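Lin0431 protein (Listeria innocua, PDB 3LD7) is of unknown function but belongs to the NusG domain II family, this chain being a compact antiparallel beta domain from a longer protein. Local coordinates at residues K55-P60 against I77-H82; E7-I12 against E21-G26. All coordinates share one frame; numbering follows the deposited sequence.

Contact 1. Residues K55-P60 against I77-H82; sequences KEDNSP and IVCLPH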
ATOM      1  N   LYS A  55       1.324   3.090   6.814  1.00 14.97           N
ATOM      2  CA  LYS A  55       1.613   4.051   7.866  1.00 16.84           C
ATOM      3  C   LYS A  55       2.000   3.350   9.158  1.00 17.65           C
ATOM      4  O   LYS A  55       2.952   3.763   9.855  1.00 18.80           O
ATOM      5  CB  LYS A  55       0.400   4.963   8.107  1.00 18.30           C
ATOM      6  CG  LYS A  55       0.630   5.979   9.224  1.00 21.15           C
ATOM      7  CD  LYS A  55      -0.516   6.962   9.340  1.00 24.78           C
ATOM      8  CE  LYS A  55      -0.213   8.009  10.425  1.00 29.67           C
ATOM      9  NZ  LYS A  55      -1.254   9.055  10.515  1.00 32.82           N
ATOM     10  N   GLU A  56       1.288   2.279   9.470  1.00 17.33           N
ATOM     11  CA  GLU A  56       1.494   1.596  10.731  1.00 18.71           C
ATOM     12  C   GLU A  56       0.904   0.216  10.613  1.00 16.86           C
ATOM     13  O   GLU A  56      -0.085   0.012   9.905  1.00 16.45           O
ATOM     14  CB  GLU A  56       0.803   2.402  11.837  1.00 23.32           C
ATOM     15  CG  GLU A  56       0.674   1.746  13.166  1.00 31.19           C
ATOM     16  CD  GLU A  56      -0.421   2.417  13.989  1.00 36.14           C
ATOM     17  OE1 GLU A  56      -0.463   3.662  14.034  1.00 38.69           O
ATOM     18  OE2 GLU A  56      -1.264   1.702  14.552  1.00 38.20           O
ATOM     19  N   ASP A  57       1.516  -0.750  11.289  1.00 15.91           N
ATOM     20  CA  ASP A  57       0.953  -2.093  11.351  1.00 15.09           C
ATOM     21  C   ASP A  57       1.522  -2.828  12.544  1.00 15.08           C
ATOM     22  O   ASP A  57       2.465  -2.326  13.177  1.00 15.92           O
ATOM     23  CB  ASP A  57       1.097  -2.885  10.020  1.00 15.54           C
ATOM     24  CG  ASP A  57       2.509  -3.292   9.699  1.00 16.65           C
ATOM     25  OD1 ASP A  57       3.247  -3.747  10.606  1.00 17.92           O
ATOM     26  OD2 ASP A  57       2.856  -3.234   8.493  1.00 18.04           O
ATOM     27  N   ASN A  58       0.914  -3.963  12.896  1.00 14.19           N
ATOM     28  CA  ASN A  58       1.437  -4.782  13.985  1.00 13.53           C
ATOM     29  C   ASN A  58       2.162  -6.036  13.514  1.00 13.86           C
ATOM     30  O   ASN A  58       2.228  -7.059  14.226  1.00 15.05           O
ATOM     31  CB  ASN A  58       0.362  -5.083  15.035  1.00 13.57           C
ATOM     32  CG  ASN A  58      -0.816  -5.839  14.477  1.00 14.24           C
ATOM     33  OD1 ASN A  58      -0.933  -6.040  13.271  1.00 14.76           O
ATOM     34  ND2 ASN A  58      -1.714  -6.249  15.366  1.00 14.86           N
ATOM     35  N   SER A  59       2.708  -5.963  12.309  1.00 14.50           N
ATOM     36  CA  SER A  59       3.517  -7.075  11.823  1.00 14.42           C
ATOM     37  C   SER A  59       4.729  -7.274  12.725  1.00 16.61           C
ATOM     38  O   SER A  59       5.248  -6.323  13.322  1.00 18.64           O
ATOM     39  CB  SER A  59       3.960  -6.847  10.366  1.00 16.81           C
ATOM     40  OG  SER A  59       4.938  -5.813  10.250  1.00 16.84           O
ATOM     41  N   PRO A  60       5.179  -8.528  12.834  1.00 17.35           N
ATOM     42  CA  PRO A  60       6.356  -8.768  13.672  1.00 18.88           C
ATOM     43  C   PRO A  60       7.640  -8.177  13.090  1.00 18.53           C
ATOM     44  O   PRO A  60       8.555  -7.874  13.871  1.00 20.61           O
ATOM     45  CB  PRO A  60       6.430 -10.294  13.744  1.00 16.65           C
ATOM     46  CG  PRO A  60       5.675 -10.773  12.520  1.00 18.05           C
ATOM     47  CD  PRO A  60       4.579  -9.771  12.313  1.00 17.41           C
ATOM     48  N   ILE A  77       5.546  -2.513  -2.055  1.00 15.92           N
ATOM     49  CA  ILE A  77       5.620  -2.609  -0.601  1.00 14.39           C
ATOM     50  C   ILE A  77       5.128  -3.978  -0.225  1.00 14.93           C
ATOM     51  O   ILE A  77       4.154  -4.469  -0.783  1.00 15.14           O
ATOM     52  CB  ILE A  77       4.712  -1.567   0.108  1.00 14.44           C
ATOM     53  CG1 ILE A  77       5.046  -0.157  -0.369  1.00 17.29           C
ATOM     54  CG2 ILE A  77       4.890  -1.652   1.639  1.00 17.33           C
ATOM     55  CD1 ILE A  77       4.014   0.893   0.079  1.00 18.82           C
ATOM     56  N   VAL A  78       5.805  -4.641   0.695  1.00 14.01           N
ATOM     57  CA  VAL A  78       5.320  -5.955   1.084  1.00 15.96           C
ATOM     58  C   VAL A  78       5.275  -6.088   2.593  1.00 14.76           C
ATOM     59  O   VAL A  78       6.203  -5.668   3.306  1.00 16.18           O
ATOM     60  CB  VAL A  78       6.168  -7.059   0.486  1.00 20.96           C
ATOM     61  CG1 VAL A  78       7.578  -6.862   0.911  1.00 25.20           C
ATOM     62  CG2 VAL A  78       5.647  -8.415   0.916  1.00 24.25           C
ATOM     63  N   CYS A  79       4.179  -6.650   3.085  1.00 14.49           N
ATOM     64  CA  CYS A  79       4.096  -7.070   4.479  1.00 13.96           C
ATOM     65  C   CYS A  79       3.807  -8.541   4.425  1.00 13.01           C
ATOM     66  O   CYS A  79       2.656  -8.961   4.305  1.00 14.23           O
ATOM     67  CB  CYS A  79       2.998  -6.334   5.266  1.00 14.92           C
ATOM     68  SG  CYS A  79       2.889  -6.946   6.978  1.00 18.01           S
ATOM     69  N   LEU A  80       4.876  -9.337   4.453  1.00 14.00           N
ATOM     70  CA  LEU A  80       4.735 -10.785   4.230  1.00 15.18           C
ATOM     71  C   LEU A  80       3.872 -11.515   5.285  1.00 15.14           C
ATOM     72  O   LEU A  80       2.976 -12.271   4.937  1.00 15.29           O
ATOM     73  CB  LEU A  80       6.108 -11.454   4.050  1.00 19.47           C
ATOM     74  CG  LEU A  80       6.179 -12.289   2.788  1.00 25.33           C
ATOM     75  CD1 LEU A  80       7.566 -12.799   2.584  1.00 23.72           C
ATOM     76  CD2 LEU A  80       5.181 -13.439   2.848  1.00 29.69           C
ATOM     77  N   PRO A  81       4.104 -11.248   6.570  1.00 13.88           N
ATOM     78  CA  PRO A  81       3.291 -11.940   7.588  1.00 14.21           C
ATOM     79  C   PRO A  81       1.798 -11.700   7.444  1.00 14.37           C
ATOM     80  O   PRO A  81       1.000 -12.583   7.790  1.00 17.02           O
ATOM     81  CB  PRO A  81       3.809 -11.357   8.918  1.00 16.15           C
ATOM     82  CG  PRO A  81       5.246 -10.975   8.588  1.00 15.55           C
ATOM     83  CD  PRO A  81       5.167 -10.433   7.170  1.00 14.47           C
ATOM     84  N   HIS A  82       1.417 -10.521   6.957  1.00 13.39           N
ATOM     85  CA  HIS A  82      -0.011 -10.230   6.771  1.00 11.65           C
ATOM     86  C   HIS A  82      -0.469 -10.461   5.343  1.00 12.13           C
ATOM     87  O   HIS A  82      -1.638 -10.198   5.009  1.00 13.60           O
ATOM     88  CB  HIS A  82      -0.300  -8.786   7.180  1.00 12.46           C
ATOM     89  CG  HIS A  82      -0.073  -8.525   8.642  1.00 13.05           C
ATOM     90  ND1 HIS A  82      -0.286  -7.293   9.222  1.00 12.52           N
ATOM     91  CD2 HIS A  82       0.358  -9.338   9.644  1.00 13.35           C
ATOM     92  CE1 HIS A  82      -0.018  -7.359  10.517  1.00 13.40           C
ATOM     93  NE2 HIS A  82       0.398  -8.586  10.796  1.00 13.46           N
TER
HETATM   94  O   HOH W   1       0.836  -9.394  13.419  1.00 15.95           O
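Asp57 OD1 accepts two hydrogen bonds from one residue, Ser59, and thereby fixes an Asx turn where strand 51-57 ends, setting the turn against the chain that follows strand 76-79. Ser59 N donates to Asp57 OD1 at 2.8 Å from above the carboxylate plane. Ser59 OG donates to the same Asp57 OD1 at 2.7 Å, on the syn side and from the same face. Cys79 directs its sulfur anti to the backbone N (chi1 177°), and SG meets Ser59 CB at 3.6 Å. That same methylene lies over one face of His82, offset toward the rim, in a CH-pi contact 4.2 Å from Ser59 CB to the ring centroid. Asn58 comes in at the ring edge, with its OD1 3.2 Å from His82 CE1 and the amide plane turned 77° from the ring. Tyr42 N and Ala40 O bond the two ends of this amide and so fix its rotation. Farther on, the rings of Pro60 and Pro81 pass in antiparallel fashion, CD of Pro60 lying 3.8 Å from CB of Pro81. The two segments illustrate packing without a direct hydrogen bond: one water donates to Asn58 O and, in the plane of the imidazole, meets His82 NE2, each at 2.8 Å.

Contact 2. Residues E7-I12 against E21-G26; sequences EVVAII and EIPLTG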
ATOM      1  N   GLU A   7       1.850   8.030 -15.634  1.00 35.33           N
ATOM      2  CA  GLU A   7       0.583   7.892 -14.916  1.00 32.73           C
ATOM      3  C   GLU A   7       0.572   6.526 -14.266  1.00 28.87           C
ATOM      4  O   GLU A   7       0.749   5.519 -14.952  1.00 29.82           O
ATOM      5  CB  GLU A   7      -0.591   7.979 -15.878  1.00 37.67           C
ATOM      6  CG  GLU A   7      -0.809   9.355 -16.476  1.00 43.89           C
ATOM      7  CD  GLU A   7      -1.976   9.373 -17.449  1.00 49.17           C
ATOM      8  OE1 GLU A   7      -2.008   8.515 -18.361  1.00 50.25           O
ATOM      9  OE2 GLU A   7      -2.861  10.244 -17.300  1.00 51.78           O
ATOM     10  N   VAL A   8       0.354   6.479 -12.955  1.00 23.70           N
ATOM     11  CA  VAL A   8       0.474   5.217 -12.223  1.00 20.32           C
ATOM     12  C   VAL A   8      -0.725   4.886 -11.346  1.00 20.35           C
ATOM     13  O   VAL A   8      -1.482   5.777 -10.925  1.00 20.88           O
ATOM     14  CB  VAL A   8       1.768   5.166 -11.370  1.00 20.40           C
ATOM     15  CG1 VAL A   8       2.982   5.279 -12.285  1.00 21.69           C
ATOM     16  CG2 VAL A   8       1.775   6.273 -10.315  1.00 21.21           C
ATOM     17  N   VAL A   9      -0.876   3.592 -11.070  1.00 20.10           N
ATOM     18  CA  VAL A   9      -1.956   3.087 -10.234  1.00 20.63           C
ATOM     19  C   VAL A   9      -1.333   2.185  -9.191  1.00 18.97           C
ATOM     20  O   VAL A   9      -0.438   1.401  -9.511  1.00 20.89           O
ATOM     21  CB  VAL A   9      -2.975   2.258 -11.050  1.00 19.96           C
ATOM     22  CG1 VAL A   9      -4.095   1.787 -10.174  1.00 20.48           C
ATOM     23  CG2 VAL A   9      -3.550   3.075 -12.182  1.00 23.90           C
ATOM     24  N   ALA A  10      -1.788   2.300  -7.947  1.00 16.33           N
ATOM     25  CA  ALA A  10      -1.331   1.416  -6.898  1.00 15.19           C
ATOM     26  C   ALA A  10      -2.337   0.289  -6.725  1.00 15.64           C
ATOM     27  O   ALA A  10      -3.531   0.531  -6.514  1.00 17.28           O
ATOM     28  CB  ALA A  10      -1.175   2.180  -5.604  1.00 17.88           C
ATOM     29  N   ILE A  11      -1.852  -0.948  -6.807  1.00 14.81           N
ATOM     30  CA  ILE A  11      -2.687  -2.124  -6.632  1.00 16.48           C
ATOM     31  C   ILE A  11      -2.377  -2.692  -5.257  1.00 15.15           C
ATOM     32  O   ILE A  11      -1.238  -3.073  -4.963  1.00 15.57           O
ATOM     33  CB  ILE A  11      -2.425  -3.191  -7.735  1.00 16.96           C
ATOM     34  CG1 ILE A  11      -2.404  -2.549  -9.127  1.00 20.93           C
ATOM     35  CG2 ILE A  11      -3.434  -4.358  -7.621  1.00 17.64           C
ATOM     36  CD1 ILE A  11      -3.700  -2.044  -9.560  1.00 23.39           C
ATOM     37  N   ILE A  12      -3.378  -2.719  -4.396  1.00 14.44           N
ATOM     38  CA  ILE A  12      -3.193  -3.187  -3.022  1.00 13.50           C
ATOM     39  C   ILE A  12      -3.964  -4.480  -2.814  1.00 14.64           C
ATOM     40  O   ILE A  12      -5.186  -4.518  -3.012  1.00 14.28           O
ATOM     41  CB  ILE A  12      -3.692  -2.116  -2.027  1.00 14.72           C
ATOM     42  CG1 ILE A  12      -2.952  -0.781  -2.265  1.00 16.47           C
ATOM     43  CG2 ILE A  12      -3.519  -2.595  -0.585  1.00 16.28           C
ATOM     44  CD1 ILE A  12      -3.737   0.261  -3.094  1.00 19.12           C
ATOM     45  N   GLU A  21      -7.673  -0.666  -6.208  1.00 15.44           N
ATOM     46  CA  GLU A  21      -6.766  -0.168  -7.249  1.00 15.87           C
ATOM     47  C   GLU A  21      -6.924   1.340  -7.243  1.00 16.25           C
ATOM     48  O   GLU A  21      -8.032   1.846  -7.448  1.00 17.97           O
ATOM     49  CB  GLU A  21      -7.063  -0.791  -8.632  1.00 17.84           C
ATOM     50  CG  GLU A  21      -7.060  -2.326  -8.557  1.00 19.33           C
ATOM     51  CD  GLU A  21      -6.951  -3.055  -9.907  1.00 22.52           C
ATOM     52  OE1 GLU A  21      -6.835  -2.395 -10.955  1.00 26.50           O
ATOM     53  OE2 GLU A  21      -6.968  -4.318  -9.917  1.00 22.27           O
ATOM     54  N   ILE A  22      -5.836   2.052  -6.955  1.00 15.89           N
ATOM     55  CA  ILE A  22      -5.906   3.476  -6.687  1.00 16.52           C
ATOM     56  C   ILE A  22      -5.017   4.263  -7.636  1.00 16.53           C
ATOM     57  O   ILE A  22      -3.787   4.241  -7.530  1.00 17.57           O
ATOM     58  CB  ILE A  22      -5.476   3.828  -5.236  1.00 15.96           C
ATOM     59  CG1 ILE A  22      -6.310   3.067  -4.196  1.00 16.70           C
ATOM     60  CG2 ILE A  22      -5.594   5.349  -5.044  1.00 17.12           C
ATOM     61  CD1 ILE A  22      -5.876   3.369  -2.746  1.00 16.72           C
ATOM     62  N   PRO A  23      -5.626   4.960  -8.588  1.00 17.36           N
ATOM     63  CA  PRO A  23      -4.842   5.814  -9.489  1.00 17.72           C
ATOM     64  C   PRO A  23      -4.240   6.955  -8.677  1.00 17.65           C
ATOM     65  O   PRO A  23      -4.984   7.666  -7.992  1.00 20.72           O
ATOM     66  CB  PRO A  23      -5.894   6.339 -10.479  1.00 18.84           C
ATOM     67  CG  PRO A  23      -6.960   5.326 -10.442  1.00 20.51           C
ATOM     68  CD  PRO A  23      -7.019   4.831  -9.025  1.00 18.18           C
ATOM     69  N   LEU A  24      -2.915   7.100  -8.718  1.00 17.73           N
ATOM     70  CA  LEU A  24      -2.233   8.032  -7.835  1.00 17.80           C
ATOM     71  C   LEU A  24      -2.037   9.352  -8.526  1.00 18.01           C
ATOM     72  O   LEU A  24      -1.956  10.380  -7.869  1.00 18.75           O
ATOM     73  CB  LEU A  24      -0.855   7.512  -7.412  1.00 18.27           C
ATOM     74  CG  LEU A  24      -0.881   6.269  -6.525  1.00 17.72           C
ATOM     75  CD1 LEU A  24       0.534   5.776  -6.289  1.00 18.71           C
ATOM     76  CD2 LEU A  24      -1.618   6.540  -5.219  1.00 18.19           C
ATOM     77  N   THR A  25      -1.954   9.317  -9.850  1.00 19.39           N
ATOM     78  CA  THR A  25      -1.591  10.514 -10.575  1.00 21.87           C
ATOM     79  C   THR A  25      -2.774  11.492 -10.614  1.00 21.90           C
ATOM     80  O   THR A  25      -3.839  11.192 -11.161  1.00 22.98           O
ATOM     81  CB  THR A  25      -1.068  10.165 -11.976  1.00 22.31           C
ATOM     82  OG1 THR A  25      -0.051   9.144 -11.858  1.00 22.38           O
ATOM     83  CG2 THR A  25      -0.488  11.399 -12.629  1.00 24.58           C
ATOM     84  N   GLY A  26      -2.573  12.661 -10.015  1.00 19.96           N
ATOM     85  CA  GLY A  26      -3.631  13.637  -9.848  1.00 19.50           C
ATOM     86  C   GLY A  26      -4.364  13.519  -8.526  1.00 18.68           C
ATOM     87  O   GLY A  26      -5.242  14.335  -8.212  1.00 21.11           O
TER
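Glu7 passes its backbone beside Thr25, whose hydroxyl sits anti to its own carbonyl carbon (chi1 -50°). There OG1 accepts the N-H of Val8 at 2.9 Å from Val8 N, in a nearly straight bond of 165°. A side-chain oxygen thus carries the pairing past the end of strand 17-23. Val8 O in turn accepts from Leu24 N at 2.9 Å, and the CG2 methyl of Val8 packs against both Thr25 OG1 and Leu24 CB. Val9 forms a non-hydrogen-bonded antiparallel pair with Pro23, their CA atoms 4.0 Å apart; the proline, which has no N-H, occupies a position that needs none toward this partner. At Ala10 the pairing becomes reciprocal. Ala10 N donates to Ile22 O at 2.8 Å, rising above the carbonyl plane, while Ile22 N returns a bond of 2.8 Å to Ala10 O. Ala10 CB rests against Leu24 CD1. Ile11, on the other face with Val9, runs alongside Glu21 in the same direction, and its CD1 approaches Glu21 CD to 3.4 Å. Ile12 and Ile22 meet through their CD1 methyls at 3.8 Å, on the face covered by Ile35 and Phe33. The alternation of hydrogen-bonded and non-hydrogen-bonded pairs is that of antiparallel strands, and because strands 8-14 and 17-23 follow one another with only a short turn between, they form a beta hairpin.

The two contacts exemplify how a small beta domain is tied together at both margins of one sheet. Contact 2 is complete before the chain reaches contact 1, and the centre of the chain lies between them: their own centres are 20 Å apart and their nearest atoms about 7 Å. In the four-stranded sheet, ordered 17-23, 8-14, 84-90, 76-79, contact 2 joins the first two strands, whereas contact 1 starts from the outermost strand at the other margin. Strand 51-57 of the three-stranded sheet relates them: Ile52 touches Ala10 and Ile12, and Ile54 touches Ile77 and Cys79. Contact 2 is therefore pairing within a sheet, while contact 1 packs together mainly the turns that follow the ends of a strand from each sheet.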